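Local coordinates for protein serpin-ZX (Arabidopsis thaliana, PDB 3LE2) that inhibits plant cysteine proteases such as metacaspase-9 and RD21A, through cleavage of its reactive center loop and a covalent bond to the target enzyme, at residues K273-I279 with D360-A366. Residues are numbered along the deposited sequence; the frame is centred on the assembly and turned at random.
Sequences KVREFKI and DEIDFVA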
ATOM      1  N   LYS A 273      26.019   6.439  11.997  1.00 47.65           N
ATOM      2  CA  LYS A 273      26.566   7.694  11.518  1.00 50.87           C
ATOM      3  C   LYS A 273      26.489   7.713   9.999  1.00 47.68           C
ATOM      4  O   LYS A 273      26.899   6.752   9.336  1.00 44.36           O
ATOM      5  CB  LYS A 273      28.024   7.830  11.979  1.00 49.60           C
ATOM      6  CG  LYS A 273      28.627   9.226  11.843  1.00 67.89           C
ATOM      7  CD  LYS A 273      30.053   9.259  12.404  1.00 74.74           C
ATOM      8  CE  LYS A 273      30.462  10.664  12.846  1.00 85.59           C
ATOM      9  NZ  LYS A 273      29.632  11.174  13.983  1.00 92.54           N
ATOM     10  N   VAL A 274      25.963   8.803   9.447  1.00 42.78           N
ATOM     11  CA  VAL A 274      25.932   8.976   7.998  1.00 40.44           C
ATOM     12  C   VAL A 274      26.938  10.047   7.601  1.00 48.50           C
ATOM     13  O   VAL A 274      27.108  11.035   8.311  1.00 58.25           O
ATOM     14  CB  VAL A 274      24.533   9.409   7.501  1.00 48.35           C
ATOM     15  CG1 VAL A 274      23.495   8.345   7.823  1.00 43.47           C
ATOM     16  CG2 VAL A 274      24.141  10.753   8.116  1.00 46.03           C
ATOM     17  N   ARG A 275      27.620   9.852   6.482  1.00 45.10           N
ATOM     18  CA  ARG A 275      28.443  10.925   5.948  1.00 49.03           C
ATOM     19  C   ARG A 275      27.618  11.736   4.940  1.00 45.93           C
ATOM     20  O   ARG A 275      27.174  12.847   5.227  1.00 42.47           O
ATOM     21  CB  ARG A 275      29.729  10.386   5.322  1.00 35.95           C
ATOM     22  CG  ARG A 275      30.399  11.405   4.425  1.00 50.78           C
ATOM     23  CD  ARG A 275      31.830  11.052   4.123  1.00 56.16           C
ATOM     24  NE  ARG A 275      31.960   9.804   3.387  1.00 54.38           N
ATOM     25  CZ  ARG A 275      32.024   9.715   2.065  1.00 53.40           C
ATOM     26  NH1 ARG A 275      31.949  10.808   1.314  1.00 72.08           N
ATOM     27  NH2 ARG A 275      32.157   8.524   1.494  1.00 65.64           N
ATOM     28  N   GLU A 276      27.400  11.169   3.764  1.00 44.83           N
ATOM     29  CA  GLU A 276      26.481  11.768   2.808  1.00 46.29           C
ATOM     30  C   GLU A 276      25.098  11.144   2.926  1.00 39.89           C
ATOM     31  O   GLU A 276      24.955   9.920   2.880  1.00 38.37           O
ATOM     32  CB  GLU A 276      27.008  11.614   1.389  1.00 47.35           C
ATOM     33  CG  GLU A 276      27.710  12.843   0.884  1.00 56.10           C
ATOM     34  CD  GLU A 276      27.461  13.049  -0.589  1.00 83.13           C
ATOM     35  OE1 GLU A 276      26.517  13.797  -0.938  1.00 67.11           O
ATOM     36  OE2 GLU A 276      28.198  12.444  -1.399  1.00 96.94           O
ATOM     37  N   PHE A 277      24.089  11.998   3.077  1.00 31.51           N
ATOM     38  CA  PHE A 277      22.714  11.556   3.299  1.00 39.91           C
ATOM     39  C   PHE A 277      21.708  12.427   2.552  1.00 39.94           C
ATOM     40  O   PHE A 277      21.446  13.558   2.956  1.00 38.23           O
ATOM     41  CB  PHE A 277      22.389  11.585   4.788  1.00 32.59           C
ATOM     42  CG  PHE A 277      21.036  11.043   5.121  1.00 30.94           C
ATOM     43  CD1 PHE A 277      20.729   9.719   4.873  1.00 37.62           C
ATOM     44  CD2 PHE A 277      20.076  11.852   5.691  1.00 33.95           C
ATOM     45  CE1 PHE A 277      19.480   9.214   5.174  1.00 35.93           C
ATOM     46  CE2 PHE A 277      18.828  11.357   5.998  1.00 32.57           C
ATOM     47  CZ  PHE A 277      18.528  10.036   5.742  1.00 39.92           C
ATOM     48  N   LYS A 278      21.142  11.900   1.468  1.00 40.56           N
ATOM     49  CA  LYS A 278      20.245  12.696   0.631  1.00 35.76           C
ATOM     50  C   LYS A 278      18.955  11.969   0.273  1.00 35.30           C
ATOM     51  O   LYS A 278      18.983  10.889  -0.318  1.00 32.43           O
ATOM     52  CB  LYS A 278      20.962  13.136  -0.645  1.00 36.71           C
ATOM     53  CG  LYS A 278      22.145  14.057  -0.410  1.00 39.89           C
ATOM     54  CD  LYS A 278      21.706  15.403   0.146  1.00 48.02           C
ATOM     55  CE  LYS A 278      22.907  16.278   0.484  1.00 55.63           C
ATOM     56  NZ  LYS A 278      23.813  16.451  -0.691  1.00 62.54           N
ATOM     57  N   ILE A 279      17.830  12.592   0.610  1.00 32.13           N
ATOM     58  CA  ILE A 279      16.508  12.040   0.324  1.00 30.77           C
ATOM     59  C   ILE A 279      15.674  13.004  -0.540  1.00 32.89           C
ATOM     60  O   ILE A 279      15.375  14.127  -0.118  1.00 30.77           O
ATOM     61  CB  ILE A 279      15.749  11.753   1.640  1.00 27.32           C
ATOM     62  CG1 ILE A 279      16.592  10.872   2.548  1.00 32.83           C
ATOM     63  CG2 ILE A 279      14.430  11.063   1.370  1.00 29.34           C
ATOM     64  CD1 ILE A 279      16.987   9.559   1.896  1.00 30.21           C
ATOM     65  N   ASP A 360      32.136   3.860  12.373  1.00 67.80           N
ATOM     66  CA  ASP A 360      32.105   3.758  10.918  1.00 68.70           C
ATOM     67  C   ASP A 360      30.948   4.550  10.337  1.00 61.25           C
ATOM     68  O   ASP A 360      29.834   4.518  10.857  1.00 59.38           O
ATOM     69  CB  ASP A 360      32.020   2.301  10.471  1.00 79.46           C
ATOM     70  CG  ASP A 360      33.363   1.598  10.525  1.00 90.93           C
ATOM     71  OD1 ASP A 360      34.365   2.246  10.907  1.00 82.54           O
ATOM     72  OD2 ASP A 360      33.418   0.399  10.179  1.00 87.66           O
ATOM     73  N   GLU A 361      31.217   5.274   9.260  1.00 60.63           N
ATOM     74  CA  GLU A 361      30.178   6.077   8.640  1.00 58.23           C
ATOM     75  C   GLU A 361      29.728   5.508   7.301  1.00 56.04           C
ATOM     76  O   GLU A 361      30.434   4.718   6.672  1.00 52.36           O
ATOM     77  CB  GLU A 361      30.584   7.551   8.542  1.00 58.77           C
ATOM     78  CG  GLU A 361      31.936   7.814   7.923  1.00 67.34           C
ATOM     79  CD  GLU A 361      32.315   9.284   7.972  1.00 66.40           C
ATOM     80  OE1 GLU A 361      31.637  10.062   8.686  1.00 61.77           O
ATOM     81  OE2 GLU A 361      33.294   9.658   7.293  1.00 83.16           O
ATOM     82  N   ILE A 362      28.531   5.907   6.886  1.00 44.55           N
ATOM     83  CA  ILE A 362      27.888   5.292   5.743  1.00 42.09           C
ATOM     84  C   ILE A 362      27.154   6.355   4.936  1.00 40.66           C
ATOM     85  O   ILE A 362      26.737   7.378   5.479  1.00 37.75           O
ATOM     86  CB  ILE A 362      26.900   4.197   6.209  1.00 35.47           C
ATOM     87  CG1 ILE A 362      26.689   3.154   5.128  1.00 38.94           C
ATOM     88  CG2 ILE A 362      25.566   4.791   6.614  1.00 37.07           C
ATOM     89  CD1 ILE A 362      25.673   2.133   5.527  1.00 45.61           C
ATOM     90  N   ASP A 363      27.029   6.125   3.634  1.00 41.09           N
ATOM     91  CA  ASP A 363      26.256   7.020   2.775  1.00 43.66           C
ATOM     92  C   ASP A 363      24.923   6.391   2.397  1.00 39.79           C
ATOM     93  O   ASP A 363      24.819   5.178   2.186  1.00 31.73           O
ATOM     94  CB  ASP A 363      27.016   7.386   1.492  1.00 38.61           C
ATOM     95  CG  ASP A 363      28.236   8.258   1.757  1.00 44.79           C
ATOM     96  OD1 ASP A 363      28.283   8.934   2.802  1.00 46.22           O
ATOM     97  OD2 ASP A 363      29.150   8.264   0.910  1.00 44.99           O
ATOM     98  N   PHE A 364      23.902   7.232   2.331  1.00 34.88           N
ATOM     99  CA  PHE A 364      22.646   6.839   1.745  1.00 30.75           C
ATOM    100  C   PHE A 364      22.193   8.030   0.898  1.00 34.58           C
ATOM    101  O   PHE A 364      21.616   8.991   1.406  1.00 32.30           O
ATOM    102  CB  PHE A 364      21.626   6.486   2.827  1.00 23.40           C
ATOM    103  CG  PHE A 364      20.379   5.843   2.291  1.00 25.57           C
ATOM    104  CD1 PHE A 364      20.263   4.462   2.237  1.00 26.97           C
ATOM    105  CD2 PHE A 364      19.329   6.620   1.819  1.00 28.75           C
ATOM    106  CE1 PHE A 364      19.121   3.861   1.727  1.00 22.81           C
ATOM    107  CE2 PHE A 364      18.177   6.034   1.314  1.00 27.83           C
ATOM    108  CZ  PHE A 364      18.077   4.648   1.268  1.00 28.18           C
ATOM    109  N   VAL A 365      22.500   7.983  -0.392  1.00 30.67           N
ATOM    110  CA  VAL A 365      22.182   9.091  -1.290  1.00 36.64           C
ATOM    111  C   VAL A 365      21.211   8.621  -2.365  1.00 31.74           C
ATOM    112  O   VAL A 365      21.591   7.921  -3.297  1.00 30.80           O
ATOM    113  CB  VAL A 365      23.455   9.683  -1.926  1.00 39.07           C
ATOM    114  CG1 VAL A 365      23.095  10.766  -2.961  1.00 35.37           C
ATOM    115  CG2 VAL A 365      24.370  10.240  -0.836  1.00 29.90           C
ATOM    116  N   ALA A 366      19.947   8.985  -2.210  1.00 28.62           N
ATOM    117  CA  ALA A 366      18.907   8.415  -3.047  1.00 30.31           C
ATOM    118  C   ALA A 366      18.685   9.281  -4.280  1.00 35.71           C
ATOM    119  O   ALA A 366      17.607   9.846  -4.480  1.00 33.39           O
ATOM    120  CB  ALA A 366      17.623   8.268  -2.257  1.00 27.19           C
TER
HETATM  121  O   HOH W   1      28.102   4.478  13.421  1.00 44.77           O
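Strands 273–274 and 277–279 run parallel to strand 361–365, with the chain turning a corner at Arg275 and Glu276 between them; the axes of 277–279 and 361–365 come within 4.6 Å at a 19° angle. Val274 pairs with Ile362 and Phe277 with Phe364, so the register slips by one residue: a beta bulge at Arg275 and Glu276. At the start of the bulge Arg275 N donates to Ile362 O (2.8 Å); beyond it the ladder runs through Phe364 N to Glu276 O, Lys278 N to Phe364 O and Ala366 N to Lys278 O, each 2.9 Å.

Asp363 braces the bulge with its carboxylate. OD1 takes the amide N of Glu276 (2.6 Å) from above the carboxylate plane, while OD2 sits over one face of the Arg275 guanidinium, well out of its plane and 3.1 Å from NH2, so the salt bridge rests on charge and no N-H points at the oxygen. Asp363 CG lies beside its own backbone N (chi1 -68°), which swings the carboxylate across to the bulge. Glu361 OE2 approaches the guanidinium obliquely and lies 3.8 Å from Arg275 CD, its charge near that of the arginine but beyond a salt bridge.

Phe277, Ile279 and Phe364 meet on the buried side. Ile279 CD1 reaches the edge of the Phe364 ring at CD2 (3.8 Å), Phe277 CD1 rests on Phe364 CB, and Leu223 of strand 220–226 touches all three. On the other side Val365 CG2 lies against Glu276 CB (3.7 Å).

In this native, stressed serpin, the contact joins the C-terminal end of the reactive center loop to the body: the loop returns from the reactive bond as a strand, the position of strand s1C in the serpin fold.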